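Local coordinates for transcription regulator PadR N-terminal domain-containing protein (Streptococcus mutans, PDB 3L7W) that is of unknown function but, as a PadR-family protein with a winged helix-turn-helix fold, probably binds DNA as a dimer to regulate transcription, at residues S89-K92 with M93-G97; I38-S41 with T42-I46. All coordinates share one frame; numbering follows the deposited sequence. Where two conformers were deposited one is given.

How the interactions relate
Going from the N terminus, the chain runs through helices 7-20 and 25-32 before reaching interaction 2, where residues 38-41 turn into the first part of helix 40-52 and pack against both earlier helices. The hairpin of strands 56-63 and 66-73 follows, and helix 75-100 then carries interaction 1 near the C-terminal end, against the second subunit. Each contact closes no more than a local helical turn; the two come in series, neither nesting nor crossing. Their centres are about 27 Å apart, on opposite sides of the chain's centre, and their nearest atoms about 15 Å. Interaction 2 belongs to the helix-turn-helix core, interaction 1 to the dimer interface.

Interaction 1: residues S89-K92 with M93-G97; sequences SVYK and MTIDG
Tyr91 and Ile95 meet one turn apart on the long C-terminal helix 75-100, the helix that PadR proteins use for dimerisation, and their pair is the tight, buried side of this contact. Ile95 stands over one face of the Tyr91 ring; the touching atom is CD1, off-centre and 3.4 Å from Tyr91 CE2, with CG1 higher above the ring. The ring is carried there because its CG stands opposite the backbone N (chi1 -170°), while Ile95 keeps an extended chi2 that brings CD1 down toward the ring's edge. The second subunit covers this side: its Leu9 packs on Tyr91, its Ile35 on Ile95, and its Pro4 O takes a hydrogen bond from Tyr91 OH.

Next to this pair, Lys92 and Asp96 are also one turn apart, joined by the backbone bond from Asp96 N to Lys92 O at 2.8 Å. Their charged ends turn to the other subunit instead of to each other: Lys92 NZ forms a salt bridge with Asp96 of the second subunit, and Asp96 OD2 with Lys92 of that subunit, while Asp96 OD1 receives a hydrogen bond from Trp88 NE1 of the second subunit.

The looser side is that of the exposed Val90 and Met93 side chains. Met93, present as selenomethionine, was modelled in two conformers, so the position of its SE beside Ser89 OG is not unique. Even here the backbone is held: Thr94, alongside Val90, grips Val90 O twice, through N at 2.8 Å and through OG1, which donates at 2.7 Å from 40° above the carbonyl plane.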
loop_
_atom_site.group_PDB
_atom_site.type_symbol
_atom_site.label_atom_id
_atom_site.label_comp_id
_atom_site.label_asym_id
_atom_site.label_seq_id
_atom_site.Cartn_x
_atom_site.Cartn_y
_atom_site.Cartn_z
ATOM N N SER A 89 -2.219 5.264 8.645
ATOM C CA SER A 89 -2.773 6.601 8.491
ATOM C C SER A 89 -1.713 7.487 7.852
ATOM O O SER A 89 -1.972 8.150 6.854
ATOM C CB SER A 89 -3.198 7.167 9.838
ATOM O OG SER A 89 -3.821 8.429 9.690
ATOM N N VAL A 90 -0.513 7.465 8.425
ATOM C CA VAL A 90 0.621 8.211 7.898
ATOM C C VAL A 90 0.909 7.862 6.435
ATOM O O VAL A 90 1.089 8.739 5.606
ATOM C CB VAL A 90 1.881 7.950 8.747
ATOM C CG1 VAL A 90 3.127 8.412 8.010
ATOM C CG2 VAL A 90 1.764 8.661 10.084
ATOM N N TYR A 91 0.960 6.571 6.135
ATOM C CA TYR A 91 1.187 6.104 4.778
ATOM C C TYR A 91 0.178 6.770 3.861
ATOM O O TYR A 91 0.542 7.374 2.863
ATOM C CB TYR A 91 0.953 4.614 4.732
ATOM C CG TYR A 91 1.356 3.876 3.476
ATOM C CD1 TYR A 91 2.667 3.454 3.280
ATOM C CD2 TYR A 91 0.411 3.515 2.534
ATOM C CE1 TYR A 91 3.029 2.731 2.152
ATOM C CE2 TYR A 91 0.763 2.790 1.405
ATOM C CZ TYR A 91 2.070 2.395 1.224
ATOM O OH TYR A 91 2.405 1.656 0.111
ATOM N N LYS A 92 -1.093 6.648 4.218
ATOM C CA LYS A 92 -2.164 7.201 3.419
ATOM C C LYS A 92 -2.003 8.693 3.230
ATOM O O LYS A 92 -2.041 9.167 2.103
ATOM C CB LYS A 92 -3.519 6.928 4.062
ATOM C CG LYS A 92 -4.103 5.577 3.728
ATOM C CD LYS A 92 -5.537 5.493 4.222
ATOM C CE LYS A 92 -5.623 5.933 5.677
ATOM N NZ LYS A 92 -6.938 5.637 6.316
HETATM N N MSE A 93 -1.838 9.437 4.325
HETATM C CA MSE A 93 -1.775 10.870 4.201
HETATM C C MSE A 93 -0.560 11.278 3.387
HETATM O O MSE A 93 -0.612 12.233 2.638
HETATM C CB MSE A 93 -1.744 11.500 5.582
HETATM C CG MSE A 93 -2.985 11.201 6.368
HETATM SE SE MSE A 93 -2.691 11.783 8.173
HETATM C CE MSE A 93 -2.666 13.656 7.866
ATOM N N THR A 94 0.518 10.535 3.545
ATOM C CA THR A 94 1.741 10.895 2.883
ATOM C C THR A 94 1.584 10.687 1.387
ATOM O O THR A 94 1.942 11.552 0.609
ATOM C CB THR A 94 2.898 10.116 3.454
ATOM O OG1 THR A 94 3.014 10.454 4.842
ATOM C CG2 THR A 94 4.192 10.488 2.742
ATOM N N ILE A 95 1.013 9.552 1.002
ATOM C CA ILE A 95 0.713 9.292 -0.388
ATOM C C ILE A 95 -0.245 10.348 -0.936
ATOM O O ILE A 95 0.028 10.985 -1.951
ATOM C CB ILE A 95 0.159 7.886 -0.554
ATOM C CG1 ILE A 95 1.298 6.891 -0.341
ATOM C CG2 ILE A 95 -0.454 7.705 -1.935
ATOM C CD1 ILE A 95 0.908 5.474 -0.625
ATOM N N ASP A 96 -1.348 10.561 -0.238
ATOM C CA ASP A 96 -2.332 11.536 -0.680
ATOM C C ASP A 96 -1.728 12.931 -0.699
ATOM O O ASP A 96 -2.027 13.735 -1.575
ATOM C CB ASP A 96 -3.556 11.501 0.229
ATOM C CG ASP A 96 -4.390 10.260 0.023
ATOM O OD1 ASP A 96 -4.158 9.527 -0.963
ATOM O OD2 ASP A 96 -5.288 10.022 0.841
ATOM N N GLY A 97 -0.871 13.208 0.277
ATOM C CA GLY A 97 -0.192 14.484 0.354
ATOM C C GLY A 97 0.717 14.683 -0.847
ATOM O O GLY A 97 0.768 15.765 -1.435
#

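Interaction 2: residues I38-S41 with T42-I46; sequences IKES and TLYPI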
loop_
_atom_site.group_PDB
_atom_site.type_symbol
_atom_site.label_atom_id
_atom_site.label_comp_id
_atom_site.label_asym_id
_atom_site.label_seq_id
_atom_site.Cartn_x
_atom_site.Cartn_y
_atom_site.Cartn_z
ATOM N N ILE A 38 -3.476 -13.257 -2.098
ATOM C CA ILE A 38 -2.517 -13.901 -1.235
ATOM C C ILE A 38 -2.933 -15.358 -1.092
ATOM O O ILE A 38 -4.123 -15.667 -0.980
ATOM C CB ILE A 38 -2.443 -13.189 0.129
ATOM C CG1 ILE A 38 -1.434 -13.880 1.047
ATOM C CG2 ILE A 38 -3.819 -13.126 0.773
ATOM C CD1 ILE A 38 -1.133 -13.116 2.326
ATOM N N LYS A 39 -1.962 -16.262 -1.155
ATOM C CA LYS A 39 -2.278 -17.674 -0.999
ATOM C C LYS A 39 -2.327 -18.029 0.482
ATOM O O LYS A 39 -1.685 -17.373 1.310
ATOM C CB LYS A 39 -1.256 -18.535 -1.731
ATOM C CG LYS A 39 -1.343 -18.427 -3.246
ATOM C CD LYS A 39 -0.273 -19.263 -3.940
ATOM C CE LYS A 39 1.099 -18.619 -3.812
ATOM N NZ LYS A 39 2.100 -19.249 -4.726
ATOM N N GLU A 40 -3.094 -19.058 0.815
ATOM C CA GLU A 40 -3.131 -19.554 2.184
ATOM C C GLU A 40 -1.702 -19.837 2.614
ATOM O O GLU A 40 -1.315 -19.575 3.753
ATOM C CB GLU A 40 -3.941 -20.840 2.252
ATOM C CG GLU A 40 -5.022 -20.946 1.200
ATOM C CD GLU A 40 -6.352 -20.437 1.693
ATOM O OE1 GLU A 40 -7.379 -20.739 1.044
ATOM O OE2 GLU A 40 -6.369 -19.745 2.733
ATOM N N SER A 41 -0.910 -20.369 1.690
ATOM C CA SER A 41 0.475 -20.722 2.000
ATOM C C SER A 41 1.324 -19.501 2.329
ATOM O O SER A 41 2.428 -19.633 2.856
ATOM C CB SER A 41 1.118 -21.557 0.873
ATOM O OG SER A 41 0.832 -21.014 -0.405
ATOM N N THR A 42 0.807 -18.313 2.026
ATOM C CA THR A 42 1.476 -17.071 2.406
ATOM C C THR A 42 0.821 -16.487 3.649
ATOM O O THR A 42 1.479 -15.881 4.497
ATOM C CB THR A 42 1.402 -16.006 1.291
ATOM O OG1 THR A 42 1.865 -16.563 0.057
ATOM C CG2 THR A 42 2.265 -14.817 1.652
ATOM N N LEU A 43 -0.489 -16.672 3.745
ATOM C CA LEU A 43 -1.280 -16.063 4.802
ATOM C C LEU A 43 -0.992 -16.747 6.129
ATOM O O LEU A 43 -0.670 -16.101 7.130
ATOM C CB LEU A 43 -2.758 -16.192 4.447
ATOM C CG LEU A 43 -3.798 -15.369 5.202
ATOM C CD1 LEU A 43 -4.582 -16.243 6.145
ATOM C CD2 LEU A 43 -3.161 -14.186 5.925
ATOM N N TYR A 44 -1.085 -18.072 6.136
ATOM C CA TYR A 44 -0.974 -18.796 7.393
ATOM C C TYR A 44 0.369 -18.632 8.094
ATOM O O TYR A 44 0.415 -18.482 9.311
ATOM C CB TYR A 44 -1.410 -20.244 7.216
ATOM C CG TYR A 44 -2.917 -20.311 7.151
ATOM C CD1 TYR A 44 -3.662 -20.522 8.306
ATOM C CD2 TYR A 44 -3.605 -20.087 5.952
ATOM C CE1 TYR A 44 -5.045 -20.554 8.273
ATOM C CE2 TYR A 44 -4.999 -20.125 5.908
ATOM C CZ TYR A 44 -5.711 -20.362 7.086
ATOM O OH TYR A 44 -7.088 -20.408 7.104
ATOM N N PRO A 45 1.461 -18.624 7.330
ATOM C CA PRO A 45 2.740 -18.284 7.948
ATOM C C PRO A 45 2.696 -16.897 8.580
ATOM O O PRO A 45 3.297 -16.667 9.629
ATOM C CB PRO A 45 3.700 -18.310 6.763
ATOM C CG PRO A 45 3.138 -19.386 5.905
ATOM C CD PRO A 45 1.642 -19.181 5.981
ATOM N N ILE A 46 1.968 -15.980 7.961
ATOM C CA ILE A 46 1.856 -14.653 8.534
ATOM C C ILE A 46 1.098 -14.711 9.853
ATOM O O ILE A 46 1.562 -14.178 10.868
ATOM C CB ILE A 46 1.215 -13.673 7.564
ATOM C CG1 ILE A 46 2.141 -13.486 6.362
ATOM C CG2 ILE A 46 0.959 -12.364 8.260
ATOM C CD1 ILE A 46 1.624 -12.491 5.329
HETATM O O HOH W 1 0.806 -14.979 -2.060
#
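Lys39 O takes two backbone bonds as the chain winds into helix 40-52: Leu43 N approaches in the carbonyl plane at 2.8 Å, whereas Thr42 N comes from well above that plane. One residue on, Tyr44 N makes a nearly straight bond (174°) to Glu40 O. The pattern then breaks at Pro45, which has no N-H to give; its ring CG sits 3.1 Å from Ser41 O instead, and the helix kinks.

Lys39 is the N-cap. A water joins its N, at 3.2 Å, to Thr42 OG1, spanning through solvent the two positions that a capping box would link directly. In this winged helix-turn-helix domain, helix 40-52 is probably the DNA-recognition helix.

Ile38, just ahead of the cap, folds back over the first turn. A fully extended chi1 (180°) swings CG1 away from its own backbone N to within 3.6 Å of Thr42 CB, and CD1 reaches Leu43 CB and Ile46 CD1, both at 4.1 Å. Ile10 and Ile32 also pack on Ile38. Glu40 lies alongside Tyr44, carboxylate and ring planes 45° apart; its OE2, weakly bonded to Ser29 OG, stands 3.5 Å from Tyr44 CE2.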